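Antisigma-factor antagonist, STAS (Rhodobacter sphaeroides, PDB 3OIZ) probably serves as the regulatory STAS domain of a membrane protein related to SulP sulfate transporters, sharing its fold with antisigma-factor antagonists. Local coordinates at residues Ala54-Trp57 with Ser61-Ala64; Met67-Phe72 with Val79-Met84. One frame throughout, in Å; residues are numbered along the deposited sequence.

Contact 1 (Ala54-Trp57 with Ser61-Ala64); sequences AHIW and SVQA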
loop_
_atom_site.group_PDB
_atom_site.type_symbol
_atom_site.label_atom_id
_atom_site.label_comp_id
_atom_site.label_asym_id
_atom_site.label_seq_id
_atom_site.Cartn_x
_atom_site.Cartn_y
_atom_site.Cartn_z
ATOM N N ALA A 54 -2.742 9.307 2.684
ATOM C CA ALA A 54 -3.550 8.451 3.555
ATOM C C ALA A 54 -3.238 8.739 5.021
ATOM O O ALA A 54 -2.218 9.366 5.335
ATOM C CB ALA A 54 -3.224 6.970 3.228
ATOM N N HIS A 55 -4.102 8.261 5.921
ATOM C CA HIS A 55 -3.868 8.360 7.365
ATOM C C HIS A 55 -3.950 6.957 7.948
ATOM O O HIS A 55 -4.953 6.288 7.766
ATOM C CB HIS A 55 -4.948 9.232 8.038
ATOM C CG HIS A 55 -4.973 10.633 7.516
ATOM N ND1 HIS A 55 -3.869 11.473 7.585
ATOM C CD2 HIS A 55 -5.953 11.339 6.888
ATOM C CE1 HIS A 55 -4.183 12.639 7.036
ATOM N NE2 HIS A 55 -5.437 12.581 6.608
ATOM N N ILE A 56 -2.863 6.500 8.557
ATOM C CA ILE A 56 -2.853 5.204 9.225
ATOM C C ILE A 56 -3.283 5.409 10.661
ATOM O O ILE A 56 -2.653 6.206 11.398
ATOM C CB ILE A 56 -1.454 4.574 9.165
ATOM C CG1 ILE A 56 -1.021 4.342 7.699
ATOM C CG2 ILE A 56 -1.474 3.259 9.954
ATOM C CD1 ILE A 56 0.538 4.090 7.545
ATOM N N TRP A 57 -4.349 4.730 11.104
ATOM C CA TRP A 57 -4.890 5.062 12.432
ATOM C C TRP A 57 -4.531 4.110 13.570
ATOM O O TRP A 57 -4.781 4.423 14.763
ATOM C CB TRP A 57 -6.421 5.173 12.318
ATOM C CG TRP A 57 -6.820 6.416 11.588
ATOM C CD1 TRP A 57 -7.161 6.528 10.280
ATOM C CD2 TRP A 57 -6.851 7.747 12.139
ATOM N NE1 TRP A 57 -7.482 7.840 9.978
ATOM C CE2 TRP A 57 -7.274 8.617 11.099
ATOM C CE3 TRP A 57 -6.595 8.277 13.421
ATOM C CZ2 TRP A 57 -7.437 10.003 11.294
ATOM C CZ3 TRP A 57 -6.733 9.669 13.623
ATOM C CH2 TRP A 57 -7.155 10.518 12.560
ATOM N N SER A 61 -3.114 -1.565 11.026
ATOM C CA SER A 61 -3.087 -1.025 9.668
ATOM C C SER A 61 -1.654 -0.819 9.256
ATOM O O SER A 61 -1.306 -1.027 8.085
ATOM C CB SER A 61 -3.915 0.272 9.595
ATOM O OG SER A 61 -5.269 -0.063 9.835
ATOM N N VAL A 62 -0.794 -0.446 10.213
ATOM C CA VAL A 62 0.675 -0.432 9.913
ATOM C C VAL A 62 1.158 -1.848 9.509
ATOM O O VAL A 62 1.885 -2.029 8.509
ATOM C CB VAL A 62 1.521 0.010 11.133
ATOM C CG1 VAL A 62 2.995 -0.070 10.783
ATOM C CG2 VAL A 62 1.154 1.438 11.540
ATOM N N GLN A 63 0.756 -2.847 10.309
ATOM C CA GLN A 63 1.205 -4.241 10.044
ATOM C C GLN A 63 0.673 -4.725 8.701
ATOM O O GLN A 63 1.362 -5.515 8.024
ATOM C CB GLN A 63 0.708 -5.127 11.180
ATOM C CG GLN A 63 1.528 -4.893 12.450
ATOM C CD GLN A 63 0.965 -5.683 13.612
ATOM O OE1 GLN A 63 -0.256 -5.878 13.726
ATOM N NE2 GLN A 63 1.839 -6.177 14.472
ATOM N N ALA A 64 -0.521 -4.255 8.300
ATOM C CA ALA A 64 -1.080 -4.620 6.994
ATOM C C ALA A 64 -0.243 -4.021 5.874
ATOM O O ALA A 64 0.065 -4.708 4.863
ATOM C CB ALA A 64 -2.575 -4.182 6.888
#
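I56 meets the first turn of helix 59-74 through one methyl group. Its CG2 lies 3.6 Å from CG2 of V62, and the two branched side chains cross at about a right angle, so that methyl presses on methyl instead of the chains running alongside each other. The same I56 CG2 is 3.9 Å from CB of S61 and 3.8 Å from the backbone N of V62, which places it in the corner between two successive helix residues. The rotation of I56 explains this: chi1 of -61° sets CG1 beside the backbone N and leaves CG2 anti to it, facing the helix. A beta-branched residue suits the end of a short strand here, since its two arms can fill two directions at once. S61 is small enough for its CB to lie against the isoleucine methyl, and its OG turns to a polar mate, hydrogen-bonding OD1 of D58, the residue just before the helix. The hydroxyl is thereby satisfied although the residue is buried. Strand 54-56 runs into helix 59-74 in this STAS domain; in antisigma-factor antagonists the regulatory serine lies near the start of the corresponding helix, although that role is not established for this protein. Further out, strand 54-56 is positioned by its parallel neighbour 25-26: H55 makes backbone hydrogen bonds with G24 and L26, and W57 with L26. The indole NE1 of W57 bonds to OE1 of Q25 while its rings stack with F27. The I56 side chain also packs on L26 and A87, and the backbone O of I56 is hydrogen-bonded to OG1 of T90. V62 reaches M91, bringing the C-terminal part of the chain against the same corner.

Contact 2 (Met67-Phe72 with Val79-Met84); sequences MAVLKF and VRIVGM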
loop_
_atom_site.group_PDB
_atom_site.type_symbol
_atom_site.label_atom_id
_atom_site.label_comp_id
_atom_site.label_asym_id
_atom_site.label_seq_id
_atom_site.Cartn_x
_atom_site.Cartn_y
_atom_site.Cartn_z
HETATM N N MSE A 67 2.848 -6.020 5.689
HETATM C CA MSE A 67 2.576 -7.302 5.048
HETATM C C MSE A 67 2.478 -7.167 3.524
HETATM O O MSE A 67 2.967 -8.049 2.793
HETATM C CB MSE A 67 1.312 -7.960 5.642
HETATM C CG MSE A 67 1.012 -9.355 5.086
HETATM SE SE MSE A 67 2.425 -10.628 5.487
HETATM C CE MSE A 67 1.871 -11.004 7.297
ATOM N N ALA A 68 1.848 -6.079 3.043
ATOM C CA ALA A 68 1.728 -5.874 1.603
ATOM C C ALA A 68 3.155 -5.714 1.043
ATOM O O ALA A 68 3.511 -6.310 0.001
ATOM C CB ALA A 68 0.912 -4.642 1.303
ATOM N N VAL A 69 3.971 -4.899 1.725
ATOM C CA VAL A 69 5.373 -4.745 1.333
ATOM C C VAL A 69 6.111 -6.096 1.292
ATOM O O VAL A 69 6.787 -6.428 0.276
ATOM C CB VAL A 69 6.106 -3.763 2.265
ATOM C CG1 VAL A 69 7.640 -3.817 1.988
ATOM C CG2 VAL A 69 5.544 -2.305 2.053
ATOM N N LEU A 70 5.988 -6.865 2.375
ATOM C CA LEU A 70 6.654 -8.158 2.442
ATOM C C LEU A 70 6.207 -9.077 1.296
ATOM O O LEU A 70 7.054 -9.730 0.667
ATOM C CB LEU A 70 6.361 -8.835 3.793
ATOM C CG LEU A 70 7.028 -10.195 4.021
ATOM C CD1 LEU A 70 8.552 -10.077 3.820
ATOM C CD2 LEU A 70 6.727 -10.666 5.413
ATOM N N LYS A 71 4.891 -9.103 1.010
ATOM C CA LYS A 71 4.373 -9.973 -0.052
ATOM C C LYS A 71 4.883 -9.621 -1.440
ATOM O O LYS A 71 5.216 -10.544 -2.234
ATOM C CB LYS A 71 2.840 -10.034 -0.037
ATOM C CG LYS A 71 2.329 -10.854 1.175
ATOM C CD LYS A 71 0.814 -10.810 1.337
ATOM C CE LYS A 71 0.123 -11.412 0.171
ATOM N NZ LYS A 71 -0.464 -12.723 0.537
ATOM N N PHE A 72 4.961 -8.317 -1.744
ATOM C CA PHE A 72 5.633 -7.877 -2.987
ATOM C C PHE A 72 7.092 -8.256 -3.023
ATOM O O PHE A 72 7.571 -8.746 -4.062
ATOM C CB PHE A 72 5.484 -6.375 -3.212
ATOM C CG PHE A 72 4.151 -5.984 -3.781
ATOM C CD1 PHE A 72 3.745 -6.451 -5.044
ATOM C CD2 PHE A 72 3.339 -5.124 -3.100
ATOM C CE1 PHE A 72 2.524 -6.040 -5.592
ATOM C CE2 PHE A 72 2.096 -4.721 -3.639
ATOM C CZ PHE A 72 1.698 -5.173 -4.868
ATOM N N VAL A 79 10.770 -2.896 -3.253
ATOM C CA VAL A 79 9.581 -2.168 -2.825
ATOM C C VAL A 79 9.997 -0.970 -2.000
ATOM O O VAL A 79 10.907 -1.059 -1.113
ATOM C CB VAL A 79 8.629 -3.042 -1.966
ATOM C CG1 VAL A 79 7.372 -2.266 -1.579
ATOM C CG2 VAL A 79 8.257 -4.363 -2.698
ATOM N N ARG A 80 9.356 0.149 -2.294
ATOM C CA ARG A 80 9.542 1.319 -1.448
ATOM C C ARG A 80 8.230 1.976 -1.075
ATOM O O ARG A 80 7.300 2.025 -1.894
ATOM C CB ARG A 80 10.472 2.330 -2.082
ATOM C CG ARG A 80 10.054 2.963 -3.365
ATOM C CD ARG A 80 11.201 3.809 -3.960
ATOM N NE ARG A 80 10.807 4.535 -5.183
ATOM C CZ ARG A 80 10.316 5.785 -5.209
ATOM N NH1 ARG A 80 10.158 6.480 -4.078
ATOM N NH2 ARG A 80 9.984 6.351 -6.374
ATOM N N ILE A 81 8.188 2.525 0.135
ATOM C CA ILE A 81 7.026 3.259 0.595
ATOM C C ILE A 81 7.352 4.740 0.429
ATOM O O ILE A 81 8.463 5.172 0.753
ATOM C CB ILE A 81 6.701 2.980 2.083
ATOM C CG1 ILE A 81 6.293 1.509 2.270
ATOM C CG2 ILE A 81 5.514 3.857 2.511
ATOM C CD1 ILE A 81 5.993 1.105 3.784
ATOM N N VAL A 82 6.397 5.505 -0.094
ATOM C CA VAL A 82 6.493 6.976 -0.180
ATOM C C VAL A 82 5.449 7.546 0.750
ATOM O O VAL A 82 4.315 7.053 0.793
ATOM C CB VAL A 82 6.192 7.470 -1.619
ATOM C CG1 VAL A 82 5.994 8.996 -1.668
ATOM C CG2 VAL A 82 7.327 7.072 -2.567
ATOM N N GLY A 83 5.807 8.574 1.529
ATOM C CA GLY A 83 4.781 9.227 2.366
ATOM C C GLY A 83 4.544 8.597 3.728
ATOM O O GLY A 83 3.549 8.917 4.362
HETATM N N MSE A 84 5.427 7.683 4.168
HETATM C CA MSE A 84 5.241 7.050 5.472
HETATM C C MSE A 84 5.169 8.061 6.604
HETATM O O MSE A 84 4.365 7.890 7.520
HETATM C CB MSE A 84 6.307 5.987 5.752
HETATM C CG MSE A 84 6.063 5.193 7.044
HETATM SE SE MSE A 84 4.464 4.103 6.788
HETATM C CE MSE A 84 4.362 3.091 8.396
#
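V69 and F72 of helix 67-72 face V79 and I81 of strand 79-82 with the two axes 8.8 Å apart at closest and their N-to-C directions at 153°, nearly antiparallel. V69 divides its two methyls between V79 and I81. CG1, anti to the backbone N (chi1 170°), meets CG1 of V79 at 3.9 Å, whereas CG2 reaches forward to I81, lying 3.9 Å from its CD1. Valine suits this place because its fork spans two strand residues that lie two apart and turn to the same side; the longer I81 makes up the distance with its extended end. V79 turns its second methyl to the next turn of the helix, where CG2 comes 3.5 Å from CB of F72, the shortest approach between these segments. This is the packing of a beta-alpha-beta crossover: strand 46-51 leads by way of helix 59-74 into strand 78-82, its parallel neighbour and an outermost strand of the four-stranded STAS sheet. With an alanine at V69, CG1 of V79 and CD1 of I81 would probably lose their helix partners, and a gap would be likely to open between helix and sheet. The F72 ring leads away from the strand, its CG set beside the backbone N, and packs on V47 while meeting the ring of F40 with the planes at about 55°. Backbone bonds of R80 to V47 and I49 join the strand to 46-51. R73 donates from NH2 to the carbonyl O of V79. At G83, the N-cap of helix 84-88, the backbone takes a conformation in which a CB would press on the preceding carbonyl oxygen.

Both contacts use helix 59-74, contact 1 near its start and contact 2 farther along, and their centres are 12 Å apart. They follow one another in the chain, yet meet through the selenomethionine M84: its SE lies 4.0 Å from CD1 of I56, and its CE 4.2 Å from CG1 of V62. I56 and V62 thus each offer contact 2 a carbon other than the CG2 methyls they press together. L65, on the helix turn between the contacts, touches both I81 and M84. Apolar packing thus continues from strand 54-56, along helix 59-74, to strand 78-82 and the start of helix 84-88.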